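Local coordinates for hypothetical protein TM1070 (Thermotoga maritima, PDB 1NC7) that is of unknown function but belongs to the sensory rhodopsin transducer family and binds magnesium ions, so that a part in signal relay is possible, at residues S46-C51 against L115-V120; D57-I62 against E79-K84; F66-S71 against K97-S102. All blocks are in the same frame, centred on the assembly; numbering follows the deposited sequence.

Contact 1 of 3, residues S46-C51 against L115-V120; sequences SHESLC and LSRLDV. With EDO (1,2-ethanediol), chain O.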
ATOM      1  N   SER D  46      14.411   5.740 -13.599  1.00  7.86           N
ATOM      2  CA  SER D  46      13.609   4.815 -12.811  1.00  6.62           C
ATOM      3  C   SER D  46      14.385   4.504 -11.539  1.00  7.34           C
ATOM      4  O   SER D  46      15.611   4.409 -11.556  1.00  7.40           O
ATOM      5  CB  SER D  46      13.355   3.528 -13.594  1.00  7.56           C
ATOM      6  OG  SER D  46      12.544   3.778 -14.726  1.00  7.00           O
ATOM      7  N   HIS D  47      13.674   4.342 -10.432  1.00  5.92           N
ATOM      8  CA  HIS D  47      14.347   4.064  -9.176  1.00  6.20           C
ATOM      9  C   HIS D  47      13.368   3.633  -8.107  1.00  5.47           C
ATOM     10  O   HIS D  47      12.165   3.543  -8.335  1.00  6.48           O
ATOM     11  CB  HIS D  47      15.073   5.316  -8.675  1.00  7.25           C
ATOM     12  CG  HIS D  47      14.154   6.450  -8.333  1.00  9.97           C
ATOM     13  ND1 HIS D  47      13.702   7.351  -9.271  1.00  9.29           N
ATOM     14  CD2 HIS D  47      13.574   6.805  -7.161  1.00 10.62           C
ATOM     15  CE1 HIS D  47      12.883   8.214  -8.694  1.00 12.16           C
ATOM     16  NE2 HIS D  47      12.788   7.905  -7.414  1.00 11.24           N
ATOM     17  N   GLU D  48      13.916   3.344  -6.936  1.00  6.54           N
ATOM     18  CA  GLU D  48      13.116   2.997  -5.778  1.00  6.18           C
ATOM     19  C   GLU D  48      13.672   3.870  -4.677  1.00  5.61           C
ATOM     20  O   GLU D  48      14.876   4.128  -4.630  1.00  6.45           O
ATOM     21  CB  GLU D  48      13.263   1.526  -5.390  1.00  7.53           C
ATOM     22  CG  GLU D  48      12.592   0.572  -6.353  1.00 11.91           C
ATOM     23  CD  GLU D  48      12.311  -0.780  -5.733  1.00 14.36           C
ATOM     24  OE1 GLU D  48      13.192  -1.302  -5.020  1.00 17.87           O
ATOM     25  OE2 GLU D  48      11.211  -1.326  -5.963  1.00 12.29           O
ATOM     26  N   SER D  49      12.785   4.356  -3.821  1.00  6.06           N
ATOM     27  CA  SER D  49      13.199   5.186  -2.709  1.00  7.06           C
ATOM     28  C   SER D  49      12.749   4.514  -1.428  1.00  6.08           C
ATOM     29  O   SER D  49      11.557   4.268  -1.230  1.00  5.72           O
ATOM     30  CB  SER D  49      12.575   6.582  -2.802  1.00 10.10           C
ATOM     31  OG  SER D  49      13.115   7.320  -3.888  1.00 13.20           O
ATOM     32  N   LEU D  50      13.711   4.179  -0.576  1.00  5.02           N
ATOM     33  CA  LEU D  50      13.393   3.577   0.708  1.00  4.21           C
ATOM     34  C   LEU D  50      13.321   4.778   1.630  1.00  4.52           C
ATOM     35  O   LEU D  50      14.344   5.387   1.952  1.00  5.99           O
ATOM     36  CB  LEU D  50      14.501   2.626   1.165  1.00  5.48           C
ATOM     37  CG  LEU D  50      14.280   1.993   2.543  1.00  6.26           C
ATOM     38  CD1 LEU D  50      12.991   1.177   2.541  1.00  8.35           C
ATOM     39  CD2 LEU D  50      15.469   1.109   2.895  1.00  8.34           C
ATOM     40  N   CYS D  51      12.109   5.135   2.031  1.00  3.57           N
ATOM     41  CA  CYS D  51      11.919   6.296   2.882  1.00  4.76           C
ATOM     42  C   CYS D  51      11.844   5.900   4.339  1.00  3.01           C
ATOM     43  O   CYS D  51      11.067   5.026   4.725  1.00  4.57           O
ATOM     44  CB  CYS D  51      10.672   7.046   2.436  1.00  3.37           C
ATOM     45  SG  CYS D  51      10.797   7.521   0.691  1.00  7.24           S
ATOM     46  N   LEU D 115       8.387   2.030   1.065  1.00  4.02           N
ATOM     47  CA  LEU D 115       9.145   1.840  -0.171  1.00  3.65           C
ATOM     48  C   LEU D 115       8.300   2.233  -1.372  1.00  3.30           C
ATOM     49  O   LEU D 115       7.161   1.780  -1.519  1.00  4.03           O
ATOM     50  CB  LEU D 115       9.580   0.378  -0.329  1.00  4.24           C
ATOM     51  CG  LEU D 115      10.411   0.041  -1.576  1.00  5.18           C
ATOM     52  CD1 LEU D 115      11.757   0.758  -1.507  1.00  6.50           C
ATOM     53  CD2 LEU D 115      10.617  -1.466  -1.671  1.00  5.79           C
ATOM     54  N   SER D 116       8.866   3.070  -2.233  1.00  4.27           N
ATOM     55  CA  SER D 116       8.159   3.520  -3.420  1.00  3.75           C
ATOM     56  C   SER D 116       9.007   3.305  -4.653  1.00  5.46           C
ATOM     57  O   SER D 116      10.228   3.412  -4.606  1.00  5.94           O
ATOM     58  CB  SER D 116       7.808   4.999  -3.291  1.00  6.14           C
ATOM     59  OG  SER D 116       7.060   5.216  -2.114  1.00  5.73           O
ATOM     60  N   ARG D 117       8.353   2.992  -5.762  1.00  3.63           N
ATOM     61  CA  ARG D 117       9.068   2.775  -7.004  1.00  3.64           C
ATOM     62  C   ARG D 117       8.551   3.677  -8.110  1.00  4.84           C
ATOM     63  O   ARG D 117       7.344   3.862  -8.257  1.00  3.56           O
ATOM     64  CB  ARG D 117       8.928   1.317  -7.459  1.00  3.94           C
ATOM     65  CG  ARG D 117       9.646   1.024  -8.779  1.00  4.77           C
ATOM     66  CD  ARG D 117       9.317  -0.365  -9.281  1.00  6.33           C
ATOM     67  NE  ARG D 117       9.600  -1.368  -8.264  1.00  7.05           N
ATOM     68  CZ  ARG D 117       9.255  -2.647  -8.359  1.00  6.41           C
ATOM     69  NH1 ARG D 117       8.611  -3.084  -9.433  1.00  7.56           N
ATOM     70  NH2 ARG D 117       9.543  -3.485  -7.374  1.00  6.65           N
ATOM     71  N   LEU D 118       9.483   4.254  -8.862  1.00  4.95           N
ATOM     72  CA  LEU D 118       9.148   5.075 -10.015  1.00  4.46           C
ATOM     73  C   LEU D 118       9.671   4.293 -11.215  1.00  5.08           C
ATOM     74  O   LEU D 118      10.872   4.032 -11.325  1.00  6.37           O
ATOM     75  CB  LEU D 118       9.842   6.439  -9.974  1.00  6.19           C
ATOM     76  CG  LEU D 118       9.692   7.220 -11.290  1.00  7.00           C
ATOM     77  CD1 LEU D 118       8.238   7.641 -11.482  1.00  8.27           C
ATOM     78  CD2 LEU D 118      10.600   8.440 -11.277  1.00  9.50           C
ATOM     79  N   ASP D 119       8.762   3.898 -12.097  1.00  4.89           N
ATOM     80  CA  ASP D 119       9.127   3.159 -13.296  1.00  6.05           C
ATOM     81  C   ASP D 119       8.807   4.131 -14.422  1.00  5.49           C
ATOM     82  O   ASP D 119       7.638   4.410 -14.694  1.00  5.95           O
ATOM     83  CB  ASP D 119       8.270   1.900 -13.425  1.00  7.02           C
ATOM     84  CG  ASP D 119       8.786   0.944 -14.482  1.00  7.44           C
ATOM     85  OD1 ASP D 119       9.529   1.388 -15.385  1.00  8.51           O
ATOM     86  OD2 ASP D 119       8.434  -0.253 -14.413  1.00 10.60           O
ATOM     87  N   VAL D 120       9.844   4.657 -15.059  1.00  6.54           N
ATOM     88  CA  VAL D 120       9.648   5.629 -16.119  1.00  7.77           C
ATOM     89  C   VAL D 120      10.433   5.294 -17.378  1.00  8.08           C
ATOM     90  O   VAL D 120      11.442   4.597 -17.331  1.00 10.39           O
ATOM     91  CB  VAL D 120      10.050   7.040 -15.623  1.00 10.11           C
ATOM     92  CG1 VAL D 120      11.538   7.072 -15.304  1.00 10.31           C
ATOM     93  CG2 VAL D 120       9.699   8.087 -16.667  1.00 11.43           C
TER
HETATM   94  C1  EDO O1301       5.457  -6.151 -10.835  1.00 18.34           C
HETATM   95  O1  EDO O1301       6.403  -6.825 -11.687  1.00 20.74           O
HETATM   96  C2  EDO O1301       6.177  -5.186  -9.950  1.00 15.76           C
HETATM   97  O2  EDO O1301       7.277  -5.747  -9.165  1.00 12.40           O
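Glu48 and Arg117 lie side by side across two antiparallel strands, pointing the same way, and meet in a buried salt bridge. Arg117 grips side-on: NE lies 2.8 Å from Glu48 OE2, and NH2 reaches the same oxygen at 3.1 Å. Both nitrogens come from one face of the carboxylate, whose plane is turned 38° from that of the guanidinium, while OE2 stays close to the guanidinium plane. The other oxygen, OE1, accepts from the backbone N of Tyr35, and Arg117 NH2 has a second anionic partner in Asp33, which probably spreads the buried charge over several groups. With an alanine in place of Arg117, both Glu48 and Asp33 would probably be left without this cationic partner. The ethanediol, probably from the crystallisation liquor, accepts from Arg117 NH1 at its O2.

Leu115 is on the same face of the sheet. Its CG stands anti to the backbone N (chi1 -179°), which brings CD1 against the opposite strand, 3.5 Å from Ser49 O and 4.3 Å from Leu50 CD1. Phe31 packs on both leucines. These strands, 47-54 and 110-121, are neighbours in the eight-stranded antiparallel sheet of the chain, and paired backbone bonds join His47 to Leu118 and Ser49 to Ser116. On the face carrying those four residues, Leu118 CB sits over the His47 ring in a CH-pi contact, 4.1 Å from its centroid. Ser116 OG is hydrogen-bonded to Thr129, a magnesium ligand although no ion is bound to this chain in the model.

Where strand 47-54 begins, Ser46 extends the pairing with its side chain: OG accepts an almost straight bond (168°) from Val120 N at 2.9 Å, and is also hydrogen-bonded to Gly39 O.

Contact 2 of 3, residues D57-I62 against E79-K84; sequences DETAKI and EISPMK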
ATOM      1  N   ASP D  57      14.677  10.710  19.820  1.00 13.52           N
ATOM      2  CA  ASP D  57      15.699  11.633  20.297  1.00 15.12           C
ATOM      3  C   ASP D  57      17.129  11.146  20.083  1.00 15.58           C
ATOM      4  O   ASP D  57      18.083  11.827  20.463  1.00 15.73           O
ATOM      5  CB  ASP D  57      15.486  11.920  21.785  1.00 18.00           C
ATOM      6  CG  ASP D  57      14.103  12.464  22.077  1.00 21.78           C
ATOM      7  OD1 ASP D  57      13.688  13.427  21.399  1.00 23.57           O
ATOM      8  OD2 ASP D  57      13.434  11.932  22.987  1.00 25.03           O
ATOM      9  N   GLU D  58      17.281   9.970  19.487  1.00 14.03           N
ATOM     10  CA  GLU D  58      18.608   9.432  19.226  1.00 14.63           C
ATOM     11  C   GLU D  58      18.767   9.066  17.760  1.00 13.71           C
ATOM     12  O   GLU D  58      17.806   8.668  17.099  1.00 13.36           O
ATOM     13  CB  GLU D  58      18.876   8.205  20.105  1.00 17.77           C
ATOM     14  CG  GLU D  58      19.056   8.545  21.579  1.00 22.69           C
ATOM     15  CD  GLU D  58      19.379   7.333  22.433  1.00 25.69           C
ATOM     16  OE1 GLU D  58      19.582   7.509  23.655  1.00 25.36           O
ATOM     17  OE2 GLU D  58      19.430   6.210  21.889  1.00 27.16           O
ATOM     18  N   THR D  59      19.987   9.219  17.256  1.00 12.12           N
ATOM     19  CA  THR D  59      20.291   8.904  15.870  1.00 11.71           C
ATOM     20  C   THR D  59      20.067   7.419  15.616  1.00 10.42           C
ATOM     21  O   THR D  59      20.421   6.572  16.439  1.00 11.53           O
ATOM     22  CB  THR D  59      21.756   9.261  15.530  1.00 12.70           C
ATOM     23  OG1 THR D  59      21.934  10.680  15.625  1.00 14.76           O
ATOM     24  CG2 THR D  59      22.113   8.801  14.123  1.00 13.66           C
ATOM     25  N   ALA D  60      19.469   7.108  14.473  1.00  9.25           N
ATOM     26  CA  ALA D  60      19.206   5.726  14.120  1.00  9.65           C
ATOM     27  C   ALA D  60      20.292   5.201  13.195  1.00  9.20           C
ATOM     28  O   ALA D  60      20.632   5.833  12.195  1.00 10.22           O
ATOM     29  CB  ALA D  60      17.844   5.608  13.442  1.00  9.84           C
ATOM     30  N   LYS D  61      20.853   4.054  13.559  1.00  9.82           N
ATOM     31  CA  LYS D  61      21.875   3.398  12.754  1.00 10.61           C
ATOM     32  C   LYS D  61      21.135   2.217  12.144  1.00  9.19           C
ATOM     33  O   LYS D  61      20.674   1.319  12.854  1.00  9.62           O
ATOM     34  CB  LYS D  61      23.028   2.922  13.638  1.00 12.20           C
ATOM     35  CG  LYS D  61      23.759   4.056  14.341  1.00 18.49           C
ATOM     36  CD  LYS D  61      24.871   3.530  15.232  1.00 22.31           C
ATOM     37  CE  LYS D  61      25.586   4.665  15.949  1.00 24.87           C
ATOM     38  NZ  LYS D  61      26.665   4.158  16.845  1.00 27.84           N
ATOM     39  N   ILE D  62      21.016   2.229  10.825  1.00  9.35           N
ATOM     40  CA  ILE D  62      20.271   1.197  10.133  1.00  9.34           C
ATOM     41  C   ILE D  62      21.094   0.342   9.182  1.00  8.50           C
ATOM     42  O   ILE D  62      21.843   0.855   8.352  1.00  9.27           O
ATOM     43  CB  ILE D  62      19.106   1.842   9.359  1.00 10.95           C
ATOM     44  CG1 ILE D  62      18.334   2.782  10.291  1.00 11.86           C
ATOM     45  CG2 ILE D  62      18.167   0.779   8.839  1.00 12.35           C
ATOM     46  CD1 ILE D  62      17.237   3.561   9.611  1.00 13.64           C
ATOM     47  N   GLU D  79      22.458   6.284   8.335  1.00  8.64           N
ATOM     48  CA  GLU D  79      22.136   6.852   9.636  1.00 11.01           C
ATOM     49  C   GLU D  79      21.140   7.981   9.440  1.00 10.38           C
ATOM     50  O   GLU D  79      21.171   8.678   8.427  1.00 11.98           O
ATOM     51  CB  GLU D  79      23.393   7.390  10.324  1.00 14.20           C
ATOM     52  CG  GLU D  79      24.473   6.346  10.547  1.00 20.33           C
ATOM     53  CD  GLU D  79      25.611   6.858  11.407  1.00 24.76           C
ATOM     54  OE1 GLU D  79      26.107   7.972  11.137  1.00 28.07           O
ATOM     55  OE2 GLU D  79      26.014   6.143  12.350  1.00 28.32           O
ATOM     56  N   ILE D  80      20.247   8.150  10.408  1.00  8.82           N
ATOM     57  CA  ILE D  80      19.247   9.208  10.338  1.00  9.23           C
ATOM     58  C   ILE D  80      19.146   9.901  11.685  1.00  9.96           C
ATOM     59  O   ILE D  80      18.858   9.270  12.700  1.00  8.57           O
ATOM     60  CB  ILE D  80      17.874   8.650   9.952  1.00 11.22           C
ATOM     61  CG1 ILE D  80      17.991   7.870   8.643  1.00 15.75           C
ATOM     62  CG2 ILE D  80      16.873   9.792   9.799  1.00 10.49           C
ATOM     63  CD1 ILE D  80      16.700   7.271   8.176  1.00 19.35           C
ATOM     64  N   SER D  81      19.392  11.206  11.678  1.00 10.48           N
ATOM     65  CA  SER D  81      19.355  12.013  12.890  1.00 11.41           C
ATOM     66  C   SER D  81      17.949  12.146  13.463  1.00 11.15           C
ATOM     67  O   SER D  81      16.957  11.870  12.787  1.00 10.09           O
ATOM     68  CB  SER D  81      19.934  13.397  12.598  1.00 12.71           C
ATOM     69  OG  SER D  81      21.246  13.291  12.070  1.00 14.73           O
ATOM     70  N   PRO D  82      17.847  12.563  14.734  1.00 10.02           N
ATOM     71  CA  PRO D  82      16.559  12.736  15.408  1.00 10.27           C
ATOM     72  C   PRO D  82      15.635  13.711  14.679  1.00  8.69           C
ATOM     73  O   PRO D  82      16.082  14.744  14.180  1.00  7.85           O
ATOM     74  CB  PRO D  82      16.962  13.255  16.786  1.00 11.59           C
ATOM     75  CG  PRO D  82      18.289  12.609  17.011  1.00 13.25           C
ATOM     76  CD  PRO D  82      18.961  12.787  15.674  1.00 12.85           C
HETATM   77  N   MSE D  83      14.350  13.370  14.627  1.00  7.96           N
HETATM   78  CA  MSE D  83      13.343  14.203  13.978  1.00  9.16           C
HETATM   79  C   MSE D  83      13.716  14.578  12.549  1.00  8.43           C
HETATM   80  O   MSE D  83      13.609  15.739  12.147  1.00  8.10           O
HETATM   81  CB  MSE D  83      13.098  15.465  14.811  1.00 10.57           C
HETATM   82  CG  MSE D  83      12.452  15.191  16.167  1.00 14.79           C
HETATM   83 SE   MSE D  83      10.657  14.464  16.032  0.88 22.23          SE
HETATM   84  CE  MSE D  83       9.690  16.115  15.765  1.00 18.20           C
ATOM     85  N   LYS D  84      14.147  13.583  11.782  1.00  8.02           N
ATOM     86  CA  LYS D  84      14.533  13.793  10.394  1.00  6.89           C
ATOM     87  C   LYS D  84      13.953  12.720   9.484  1.00  7.00           C
ATOM     88  O   LYS D  84      13.560  11.644   9.935  1.00  7.60           O
ATOM     89  CB  LYS D  84      16.059  13.779  10.250  1.00  7.91           C
ATOM     90  CG  LYS D  84      16.773  14.995  10.825  1.00  9.12           C
ATOM     91  CD  LYS D  84      16.477  16.237  10.003  1.00 11.66           C
ATOM     92  CE  LYS D  84      17.414  17.390  10.347  1.00 15.98           C
ATOM     93  NZ  LYS D  84      17.147  17.980  11.683  1.00 18.20           N
TER
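Ile62 and Ile80 meet through the ends of their longer branches, the two side chains slanting across each other until CD1 of Ile62 is 4.0 Å from CD1 of Ile80. In Ile62, CG1 is anti to the carbonyl carbon (chi1 -50°) and the chain runs on extended, which brings its CD1 to the Ile80 side chain. Lys61 and Glu79 form a non-hydrogen-bonded pair on the other face and lie alongside one another, pointing the same way. Here it is the aliphatic part of the lysine that is touched: Glu79 OE2 lies 3.7 Å from Lys61 CG, whereas NZ remains 5.0 Å from OE2. The opposite charges are therefore near each other without making a salt bridge, on a surface open to solvent.

One residue back along the strand from Lys61, Ala60 and Ile80 are joined by two backbone bonds, Ala60 N to Ile80 O at 2.9 Å and Ile80 N to Ala60 O at 3.0 Å, as expected of a hydrogen-bonded antiparallel pair. Beyond it the regular pairing gives way to packing. Pro82 packs its ring against the other segment, with CG resting 3.5 Å from Asp57 O and CD 3.6 Å from Thr59 OG1; the other branch of Thr59, CG2, faces Ile80 O.

The contact lies at the open end of the beta hairpin made by strands 60-68 and 74-80. Asn54 of strand 47-54 bonds through ND2 to both Glu58 O and Ile80 O, and Met83, a selenomethionine, and Lys84 form a G1 bulge opposite it. Ile52 packs on Ile62 and Ile80, while strands 101-107 and 110-121 reach Ala60 and Ile62 through Ser107, Val111 and Met113.

Contact 3 of 3, residues F66-S71 against K97-S102; sequences FLFEDS and KCKPYS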
ATOM      1  N   PHE D  66      19.923  -6.627   1.432  1.00  5.85           N
ATOM      2  CA  PHE D  66      19.258  -6.909   0.167  1.00  5.45           C
ATOM      3  C   PHE D  66      19.388  -8.397  -0.129  1.00  7.09           C
ATOM      4  O   PHE D  66      20.501  -8.935  -0.166  1.00  6.77           O
ATOM      5  CB  PHE D  66      19.905  -6.091  -0.954  1.00  7.11           C
ATOM      6  CG  PHE D  66      19.703  -4.611  -0.815  1.00  8.17           C
ATOM      7  CD1 PHE D  66      18.590  -3.991  -1.373  1.00 12.27           C
ATOM      8  CD2 PHE D  66      20.608  -3.842  -0.095  1.00 10.34           C
ATOM      9  CE1 PHE D  66      18.383  -2.620  -1.214  1.00 13.19           C
ATOM     10  CE2 PHE D  66      20.411  -2.473   0.070  1.00 10.52           C
ATOM     11  CZ  PHE D  66      19.297  -1.863  -0.490  1.00 12.86           C
ATOM     12  N   LEU D  67      18.251  -9.060  -0.317  1.00  5.32           N
ATOM     13  CA  LEU D  67      18.217 -10.485  -0.628  1.00  5.47           C
ATOM     14  C   LEU D  67      17.861 -10.631  -2.101  1.00  6.02           C
ATOM     15  O   LEU D  67      17.059  -9.863  -2.631  1.00  6.54           O
ATOM     16  CB  LEU D  67      17.161 -11.202   0.216  1.00  6.06           C
ATOM     17  CG  LEU D  67      17.260 -11.117   1.738  1.00  7.43           C
ATOM     18  CD1 LEU D  67      16.132 -11.930   2.352  1.00  7.95           C
ATOM     19  CD2 LEU D  67      18.617 -11.631   2.210  1.00  9.77           C
ATOM     20  N   PHE D  68      18.459 -11.615  -2.760  1.00  5.69           N
ATOM     21  CA  PHE D  68      18.203 -11.838  -4.176  1.00  5.15           C
ATOM     22  C   PHE D  68      17.620 -13.223  -4.422  1.00  5.38           C
ATOM     23  O   PHE D  68      17.492 -14.021  -3.497  1.00  6.72           O
ATOM     24  CB  PHE D  68      19.505 -11.633  -4.954  1.00  5.62           C
ATOM     25  CG  PHE D  68      20.057 -10.242  -4.818  1.00  5.55           C
ATOM     26  CD1 PHE D  68      19.573  -9.210  -5.615  1.00  7.52           C
ATOM     27  CD2 PHE D  68      21.010  -9.950  -3.847  1.00  7.94           C
ATOM     28  CE1 PHE D  68      20.027  -7.901  -5.445  1.00  8.70           C
ATOM     29  CE2 PHE D  68      21.470  -8.645  -3.669  1.00  8.94           C
ATOM     30  CZ  PHE D  68      20.976  -7.619  -4.470  1.00  9.83           C
ATOM     31  N   GLU D  69      17.256 -13.504  -5.670  1.00  7.54           N
ATOM     32  CA  GLU D  69      16.673 -14.797  -5.992  1.00  8.40           C
ATOM     33  C   GLU D  69      17.700 -15.915  -6.106  1.00  9.60           C
ATOM     34  O   GLU D  69      17.443 -17.033  -5.662  1.00  9.30           O
ATOM     35  CB  GLU D  69      15.872 -14.715  -7.296  1.00  9.00           C
ATOM     36  CG  GLU D  69      14.681 -13.768  -7.237  1.00 11.14           C
ATOM     37  CD  GLU D  69      13.753 -13.939  -8.423  1.00 14.44           C
ATOM     38  OE1 GLU D  69      14.235 -13.853  -9.571  1.00 16.84           O
ATOM     39  OE2 GLU D  69      12.541 -14.163  -8.206  1.00 15.06           O
ATOM     40  N   ASP D  70      18.857 -15.611  -6.691  1.00 12.15           N
ATOM     41  CA  ASP D  70      19.908 -16.611  -6.880  1.00 15.48           C
ATOM     42  C   ASP D  70      21.304 -16.089  -6.568  1.00 16.00           C
ATOM     43  O   ASP D  70      22.299 -16.627  -7.058  1.00 17.50           O
ATOM     44  CB  ASP D  70      19.885 -17.130  -8.319  1.00 19.89           C
ATOM     45  CG  ASP D  70      18.567 -17.775  -8.685  1.00 24.69           C
ATOM     46  OD1 ASP D  70      18.200 -18.784  -8.046  1.00 28.80           O
ATOM     47  OD2 ASP D  70      17.897 -17.272  -9.613  1.00 28.10           O
ATOM     48  N   SER D  71      21.375 -15.036  -5.766  1.00 13.46           N
ATOM     49  CA  SER D  71      22.651 -14.451  -5.378  1.00 13.63           C
ATOM     50  C   SER D  71      22.637 -14.262  -3.874  1.00 12.40           C
ATOM     51  O   SER D  71      21.575 -14.277  -3.250  1.00 11.11           O
ATOM     52  CB  SER D  71      22.853 -13.094  -6.059  1.00 15.62           C
ATOM     53  OG  SER D  71      22.995 -13.235  -7.460  1.00 22.18           O
ATOM     54  N   LYS D  97      20.655  -3.304 -11.902  1.00 14.67           N
ATOM     55  CA  LYS D  97      19.350  -2.868 -12.374  1.00 14.58           C
ATOM     56  C   LYS D  97      18.631  -4.084 -12.949  1.00 13.55           C
ATOM     57  O   LYS D  97      19.268  -5.052 -13.375  1.00 11.76           O
ATOM     58  CB  LYS D  97      19.497  -1.804 -13.463  1.00 16.88           C
ATOM     59  CG  LYS D  97      20.225  -0.549 -13.022  1.00 21.23           C
ATOM     60  CD  LYS D  97      20.335   0.446 -14.169  1.00 24.94           C
ATOM     61  CE  LYS D  97      21.164   1.659 -13.773  1.00 27.33           C
ATOM     62  NZ  LYS D  97      21.281   2.655 -14.880  1.00 29.55           N
ATOM     63  N   CYS D  98      17.304  -4.032 -12.946  1.00 11.25           N
ATOM     64  CA  CYS D  98      16.484  -5.112 -13.479  1.00 11.66           C
ATOM     65  C   CYS D  98      16.790  -6.468 -12.859  1.00 10.87           C
ATOM     66  O   CYS D  98      16.799  -7.494 -13.542  1.00 11.93           O
ATOM     67  CB  CYS D  98      16.646  -5.177 -14.997  1.00 14.06           C
ATOM     68  SG  CYS D  98      16.184  -3.633 -15.802  1.00 17.53           S
ATOM     69  N   LYS D  99      17.034  -6.460 -11.554  1.00  9.57           N
ATOM     70  CA  LYS D  99      17.323  -7.676 -10.812  1.00  8.59           C
ATOM     71  C   LYS D  99      16.430  -7.678  -9.576  1.00  9.35           C
ATOM     72  O   LYS D  99      16.591  -6.847  -8.684  1.00  9.76           O
ATOM     73  CB  LYS D  99      18.796  -7.714 -10.394  1.00  9.88           C
ATOM     74  CG  LYS D  99      19.201  -9.002  -9.690  1.00  9.21           C
ATOM     75  CD  LYS D  99      20.690  -9.019  -9.373  1.00 10.21           C
ATOM     76  CE  LYS D  99      21.108 -10.369  -8.804  1.00 11.34           C
ATOM     77  NZ  LYS D  99      22.569 -10.439  -8.534  1.00 14.99           N
ATOM     78  N   PRO D 100      15.470  -8.607  -9.514  1.00  8.51           N
ATOM     79  CA  PRO D 100      14.572  -8.665  -8.357  1.00  8.07           C
ATOM     80  C   PRO D 100      15.302  -8.879  -7.038  1.00  7.01           C
ATOM     81  O   PRO D 100      16.290  -9.605  -6.976  1.00  7.53           O
ATOM     82  CB  PRO D 100      13.641  -9.826  -8.702  1.00  9.45           C
ATOM     83  CG  PRO D 100      14.491 -10.708  -9.558  1.00 13.29           C
ATOM     84  CD  PRO D 100      15.195  -9.713 -10.449  1.00 10.02           C
ATOM     85  N   TYR D 101      14.810  -8.229  -5.991  1.00  5.54           N
ATOM     86  CA  TYR D 101      15.403  -8.365  -4.670  1.00  3.50           C
ATOM     87  C   TYR D 101      14.355  -8.063  -3.608  1.00  4.10           C
ATOM     88  O   TYR D 101      13.212  -7.721  -3.929  1.00  4.52           O
ATOM     89  CB  TYR D 101      16.614  -7.426  -4.527  1.00  4.23           C
ATOM     90  CG  TYR D 101      16.312  -5.941  -4.640  1.00  5.21           C
ATOM     91  CD1 TYR D 101      15.853  -5.214  -3.543  1.00  7.04           C
ATOM     92  CD2 TYR D 101      16.499  -5.264  -5.843  1.00  6.73           C
ATOM     93  CE1 TYR D 101      15.590  -3.843  -3.642  1.00  8.14           C
ATOM     94  CE2 TYR D 101      16.238  -3.899  -5.953  1.00  8.37           C
ATOM     95  CZ  TYR D 101      15.787  -3.198  -4.853  1.00  8.03           C
ATOM     96  OH  TYR D 101      15.531  -1.849  -4.969  1.00 11.50           O
ATOM     97  N   SER D 102      14.737  -8.243  -2.350  1.00  4.03           N
ATOM     98  CA  SER D 102      13.862  -7.959  -1.220  1.00  3.48           C
ATOM     99  C   SER D 102      14.718  -7.227  -0.205  1.00  4.10           C
ATOM    100  O   SER D 102      15.944  -7.347  -0.220  1.00  4.71           O
ATOM    101  CB  SER D 102      13.306  -9.242  -0.607  1.00  4.50           C
ATOM    102  OG  SER D 102      12.418  -9.884  -1.501  1.00  4.59           O
TER
HETATM  103  O   HOH W   1      17.547 -11.692  -8.020  1.00  8.56           O
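The Phe66 ring turns its edge toward the face of the Tyr101 ring in an offset edge-to-face pair, centroids 5.5 Å apart and planes at 72°. Contact is made by CD1 of Phe66, 3.7 Å from CD1 of Tyr101. A second ring, that of Phe68, has the ammonium of Lys99 over its face, NZ lying 4.7 Å from the centroid in a cation-pi interaction. Lys99 is fully extended and runs across Phe68 at about a right angle, which also lets NZ donate to Ser71 OG at 3.0 Å. Tyr101 CB touches Phe68 CE1 at 3.6 Å, and chi1 of 62° sets CG between the backbone N and the carbonyl carbon, which brings the face of the tyrosine ring to the edge of Phe66.

Two backbone bonds join Leu67 and Ser102 as an antiparallel hydrogen-bonded pair. Further along, a water bridges the segments, accepting from Glu69 N and donating to Pro100 O. Glu69 crosses the Pro100 ring, its OE1 3.2 Å from CG, while OE2 bonds to His87 N of the third subunit.

Strands 60-68 and 101-107 are neighbours in the sheet, and strand 28-34 flanks the latter: Ser102 OG bonds to Pro32 O and Tyr101 pairs by backbone with Gly34. The third subunit packs alongside, its Met83 on Leu67 and its Ser85 OG bonded to Ser102 OG.

How the contacts relate
All three contacts are antiparallel pairings within one sheet, but they differ in depth. Contact 1 is the buried one, nearest the centre of the chain, and holds a salt bridge whose further polar partners probably help to offset its charges. Contacts 2 and 3 are partly buried and lie on opposite sides of that centre, about 27 Å apart between centres; they sit toward the two ends of strand 60-68, pairing it with different neighbours. Contact 2 combines an isoleucine pair with a solvent-facing lysine and glutamate that do not bond, whereas contact 3 relies on aromatic rings and has the widest contact with another subunit. Along the chain, both fall inside the loop closed by contact 1.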